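Local coordinates for antibiotic resistance protein (Deinococcus radiodurans, PDB 2VLI) that probably confers resistance to the antibiotic tunicamycin by acting as a phosphotransferase with a P-loop NTPase fold, at residues 35-40 and 80-85; 64-69 and 100-105. One frame throughout, in Å; residues are numbered along the deposited sequence.

Contact 1 of 2, residues 35-40 and 80-85; sequences FEPEEM and LIVPVS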
# COMPACT_ATOMS: atom_id res chain seq x y z
N PHE A 35 18.41 17.28 2.52
CA PHE A 35 18.96 15.94 2.55
C PHE A 35 18.22 15.07 1.55
O PHE A 35 17.03 14.84 1.69
CB PHE A 35 18.80 15.42 3.96
CG PHE A 35 19.34 14.05 4.20
CD1 PHE A 35 20.55 13.87 4.91
CD2 PHE A 35 18.64 12.93 3.79
CE1 PHE A 35 21.01 12.59 5.21
CE2 PHE A 35 19.11 11.68 4.09
CZ PHE A 35 20.33 11.53 4.79
N GLU A 36 18.93 14.58 0.53
CA GLU A 36 18.32 13.86 -0.59
C GLU A 36 18.64 12.39 -0.52
O GLU A 36 19.74 12.01 -0.89
CB GLU A 36 18.80 14.39 -1.93
CG GLU A 36 18.70 15.87 -2.02
CD GLU A 36 18.88 16.41 -3.42
OE1 GLU A 36 19.93 16.13 -4.07
OE2 GLU A 36 17.96 17.16 -3.84
N PRO A 37 17.69 11.56 -0.03
CA PRO A 37 17.91 10.14 0.20
C PRO A 37 18.34 9.37 -1.03
O PRO A 37 18.99 8.35 -0.93
CB PRO A 37 16.53 9.63 0.64
CG PRO A 37 15.87 10.82 1.16
CD PRO A 37 16.33 11.96 0.36
N GLU A 38 17.95 9.85 -2.19
CA GLU A 38 18.38 9.21 -3.41
C GLU A 38 19.92 9.16 -3.59
O GLU A 38 20.40 8.27 -4.27
CB GLU A 38 17.71 9.89 -4.62
CG GLU A 38 17.91 11.41 -4.67
CD GLU A 38 16.76 12.25 -3.96
OE1 GLU A 38 16.50 12.12 -2.75
OE2 GLU A 38 16.14 13.11 -4.64
N GLU A 39 20.67 10.10 -3.02
CA GLU A 39 22.15 10.01 -3.06
C GLU A 39 22.67 8.71 -2.47
O GLU A 39 23.71 8.20 -2.89
CB GLU A 39 22.84 11.16 -2.30
CG GLU A 39 22.50 12.56 -2.68
CD GLU A 39 22.92 12.96 -4.08
OE1 GLU A 39 23.44 12.14 -4.85
OE2 GLU A 39 22.72 14.15 -4.42
N MSE A 40 21.98 8.17 -1.47
CA MSE A 40 22.40 6.90 -0.87
C MSE A 40 22.01 5.76 -1.79
O MSE A 40 22.74 4.75 -1.89
CB MSE A 40 21.78 6.69 0.50
CG MSE A 40 22.26 5.40 1.15
SE MSE A 40 24.27 5.40 1.47
CE MSE A 40 24.28 6.77 2.80
N LEU A 80 16.39 20.40 8.86
CA LEU A 80 16.76 19.40 7.90
C LEU A 80 15.50 19.04 7.10
O LEU A 80 14.51 18.62 7.69
CB LEU A 80 17.34 18.22 8.67
CG LEU A 80 18.31 17.26 8.01
CD1 LEU A 80 19.46 17.99 7.26
CD2 LEU A 80 18.88 16.37 9.09
N ILE A 81 15.53 19.24 5.78
CA ILE A 81 14.40 18.99 4.88
C ILE A 81 14.65 17.74 4.04
O ILE A 81 15.65 17.64 3.35
CB ILE A 81 14.12 20.16 3.94
CG1 ILE A 81 13.98 21.47 4.72
CG2 ILE A 81 12.92 19.85 3.07
CD1 ILE A 81 14.26 22.79 3.91
N VAL A 82 13.77 16.76 4.13
CA VAL A 82 13.97 15.47 3.47
C VAL A 82 12.80 15.13 2.51
O VAL A 82 11.80 14.64 2.97
CB VAL A 82 14.08 14.33 4.54
CG1 VAL A 82 14.43 13.01 3.88
CG2 VAL A 82 15.05 14.73 5.72
N PRO A 83 12.96 15.35 1.19
CA PRO A 83 11.96 14.92 0.20
C PRO A 83 12.10 13.43 -0.11
O PRO A 83 13.19 12.98 -0.43
CB PRO A 83 12.28 15.75 -1.05
CG PRO A 83 13.66 16.34 -0.82
CD PRO A 83 14.16 15.89 0.54
N VAL A 84 11.00 12.68 -0.02
CA VAL A 84 10.95 11.28 -0.34
C VAL A 84 9.74 11.02 -1.20
O VAL A 84 8.86 11.85 -1.31
CB VAL A 84 10.90 10.38 0.92
CG1 VAL A 84 12.09 10.63 1.77
CG2 VAL A 84 9.67 10.64 1.74
N SER A 85 9.76 9.89 -1.87
CA SER A 85 8.67 9.40 -2.70
C SER A 85 8.52 7.94 -2.41
O SER A 85 9.24 7.11 -2.98
CB SER A 85 9.02 9.57 -4.15
OG SER A 85 7.91 10.14 -4.81
O HOH W 1 13.88 11.77 -2.69

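Contact 2 of 2, residues 64-69 and 100-105; sequences LMLDAL and KDRGLS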
# COMPACT_ATOMS: atom_id res chain seq x y z
N LEU A 64 21.08 2.54 5.87
CA LEU A 64 22.24 3.37 5.69
C LEU A 64 21.86 4.80 5.46
O LEU A 64 22.55 5.69 5.93
CB LEU A 64 23.16 2.86 4.58
CG LEU A 64 23.77 1.46 4.69
CD1 LEU A 64 24.92 1.23 3.69
CD2 LEU A 64 24.13 1.10 6.19
N MSE A 65 20.79 5.04 4.71
CA MSE A 65 20.31 6.40 4.57
C MSE A 65 19.90 7.02 5.90
O MSE A 65 20.14 8.20 6.14
CB MSE A 65 19.22 6.44 3.49
CG MSE A 65 18.61 7.79 3.21
SE MSE A 65 17.23 8.34 4.50
CE MSE A 65 15.86 6.92 4.27
N LEU A 66 19.30 6.23 6.80
CA LEU A 66 18.87 6.73 8.10
C LEU A 66 20.04 6.96 9.06
O LEU A 66 20.05 7.89 9.85
CB LEU A 66 17.86 5.77 8.73
CG LEU A 66 16.41 5.68 8.15
CD1 LEU A 66 15.59 4.60 8.91
CD2 LEU A 66 15.73 7.03 8.11
N ASP A 67 21.05 6.10 8.99
CA ASP A 67 22.33 6.40 9.66
C ASP A 67 22.92 7.74 9.20
O ASP A 67 23.35 8.54 10.02
CB ASP A 67 23.31 5.30 9.38
CG ASP A 67 22.94 4.01 10.03
OD1 ASP A 67 22.05 3.98 10.93
OD2 ASP A 67 23.53 3.00 9.61
N ALA A 68 23.03 7.94 7.89
CA ALA A 68 23.47 9.22 7.37
C ALA A 68 22.63 10.41 7.87
O ALA A 68 23.16 11.48 8.16
CB ALA A 68 23.47 9.19 5.86
N LEU A 69 21.31 10.25 7.86
CA LEU A 69 20.37 11.25 8.33
C LEU A 69 20.60 11.61 9.80
O LEU A 69 20.60 12.78 10.16
CB LEU A 69 18.92 10.77 8.15
CG LEU A 69 17.81 11.78 8.43
CD1 LEU A 69 18.04 13.06 7.61
CD2 LEU A 69 16.44 11.16 8.14
N LYS A 100 12.57 6.29 14.67
CA LYS A 100 12.26 6.20 16.09
C LYS A 100 13.45 5.54 16.82
O LYS A 100 13.96 6.14 17.76
CB LYS A 100 10.98 5.40 16.28
CG LYS A 100 10.27 5.70 17.58
CD LYS A 100 9.53 4.47 18.09
CE LYS A 100 8.72 4.84 19.34
NZ LYS A 100 9.58 5.32 20.50
N ASP A 101 13.89 4.36 16.33
CA ASP A 101 15.11 3.60 16.80
C ASP A 101 16.36 4.46 16.97
O ASP A 101 17.15 4.28 17.93
CB ASP A 101 15.50 2.50 15.80
CG ASP A 101 14.47 1.37 15.71
OD1 ASP A 101 13.49 1.40 16.47
OD2 ASP A 101 14.65 0.45 14.86
N ARG A 102 16.55 5.38 16.04
CA ARG A 102 17.69 6.29 16.00
C ARG A 102 17.45 7.53 16.81
O ARG A 102 18.24 8.49 16.76
CB ARG A 102 18.01 6.65 14.55
CG ARG A 102 18.67 5.51 13.85
CD ARG A 102 18.67 5.69 12.37
NE ARG A 102 19.28 4.54 11.73
CZ ARG A 102 18.70 3.38 11.50
NH1 ARG A 102 17.43 3.17 11.79
NH2 ARG A 102 19.38 2.44 10.88
N GLY A 103 16.32 7.55 17.51
CA GLY A 103 15.94 8.65 18.36
C GLY A 103 15.61 9.91 17.62
O GLY A 103 15.71 10.97 18.19
N LEU A 104 15.19 9.81 16.36
CA LEU A 104 14.98 11.00 15.56
C LEU A 104 13.47 11.30 15.51
O LEU A 104 12.67 10.44 15.14
CB LEU A 104 15.53 10.77 14.16
CG LEU A 104 17.04 10.80 13.95
CD1 LEU A 104 17.40 10.31 12.56
CD2 LEU A 104 17.55 12.22 14.15
N SER A 105 13.09 12.51 15.87
CA SER A 105 11.69 12.86 15.86
C SER A 105 11.53 13.79 14.69
O SER A 105 12.15 14.85 14.65
CB SER A 105 11.27 13.53 17.18
OG SER A 105 9.86 13.34 17.37

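Contact 1 of 2, residues 35-40 and 80-85
Val82 is turned with CG1 anti to its backbone N (chi1 -175°) and CG2 beside that N, so its two methyls meet different residues of 35-40: CG2 lies 4.2 Å from CB of Phe35, while CG1 lies 3.8 Å from CG of Pro37. Phe35 in turn holds CG anti to its own N (chi1 -179°), and its ring leads away from the strand toward Leu69 and Ala72 of helix 61-75. The setting is the margin of the parallel sheet of a P-loop NTPase fold, where the chain leaving strand 33-34, outermost of this chain's sheet, runs on beside strand 80-84. Parallel pairing survives for one more bond, from Phe35 N to Ile81 O at 2.9 Å. Beyond it Pro83 has no N-H to offer, and Phe35 O instead rests 3.3 Å from Pro83 CD and receives a CA-H...O contact from Val82 CA at 3.6 Å. Pro37, a second proline, sets its CD 3.4 Å from Pro83 O, and its CG also touches CG1 of Val84. From here the chain turns into helix 38-46, whose early residue Glu38 bends back at chi2. Its carboxylate reaches the strand through one water molecule, which donates to Glu38 OE1 at 2.6 Å and to Pro83 O at 2.7 Å.

Contact 2 of 2, residues 64-69 and 100-105
OD1 of Asp67 accepts two hydrogen bonds from the guanidinium of Arg102, from NE at 2.9 Å and from NH2 at 3.1 Å. This is a side-on salt bridge in which two nitrogens converge on one oxygen. OD1 lies close to the guanidinium plane, but both donors reach it from the same face of the carboxylate, whose plane is tilted 39° from that of the guanidinium. The arginine chain, extended from CG to NE, reaches helix 61-75 and crosses Leu66 at about a right angle. CB of Leu66 sits over one guanidinium face, offset toward the rim and 3.5 Å from NE, while its CD1 approaches NH1 at 3.7 Å. That NH1 also bonds to the carbonyl of Gly98, which would help fix the rotation of the flat group. Arg102 follows the last turn of helix 89-101, which ends in a Schellman motif with Gly103, at positive phi, as the C-prime residue; Gly103 N bonds to Lys100 O and Leu104 N to Leu99 O. Just past this helix end, Leu104 brings CD1 to 4.4 Å from CG of Leu69. The polar grip and the leucine pair thus join the turn after helix 89-101, from which the chain leads on to strand 107-112, to helix 61-75, with Leu99 of helix 89-101 packing against both Leu66 and Leu69.

In the fold
From the N terminus the four segments come in the order 35-40, 64-69, 80-85 and 100-105, so the two contacts cross along the chain. Contact 1 closes a loop of 39 residues, the helical connection from strand 33-34 to its neighbour 80-84. Contact 2 starts inside that loop, on helix 61-75, and closes its own 30-residue loop beyond strand 80-84, where helix 89-101 leads on to strand 107-112. The helices of two successive beta-alpha-beta crossovers are thereby tied to each other and to the sheet margin. With centres about 12 Å apart, the contacts touch directly: Phe35 CE1 lies 3.5 Å from Leu69 CA, and Leu80 also packs on Leu69.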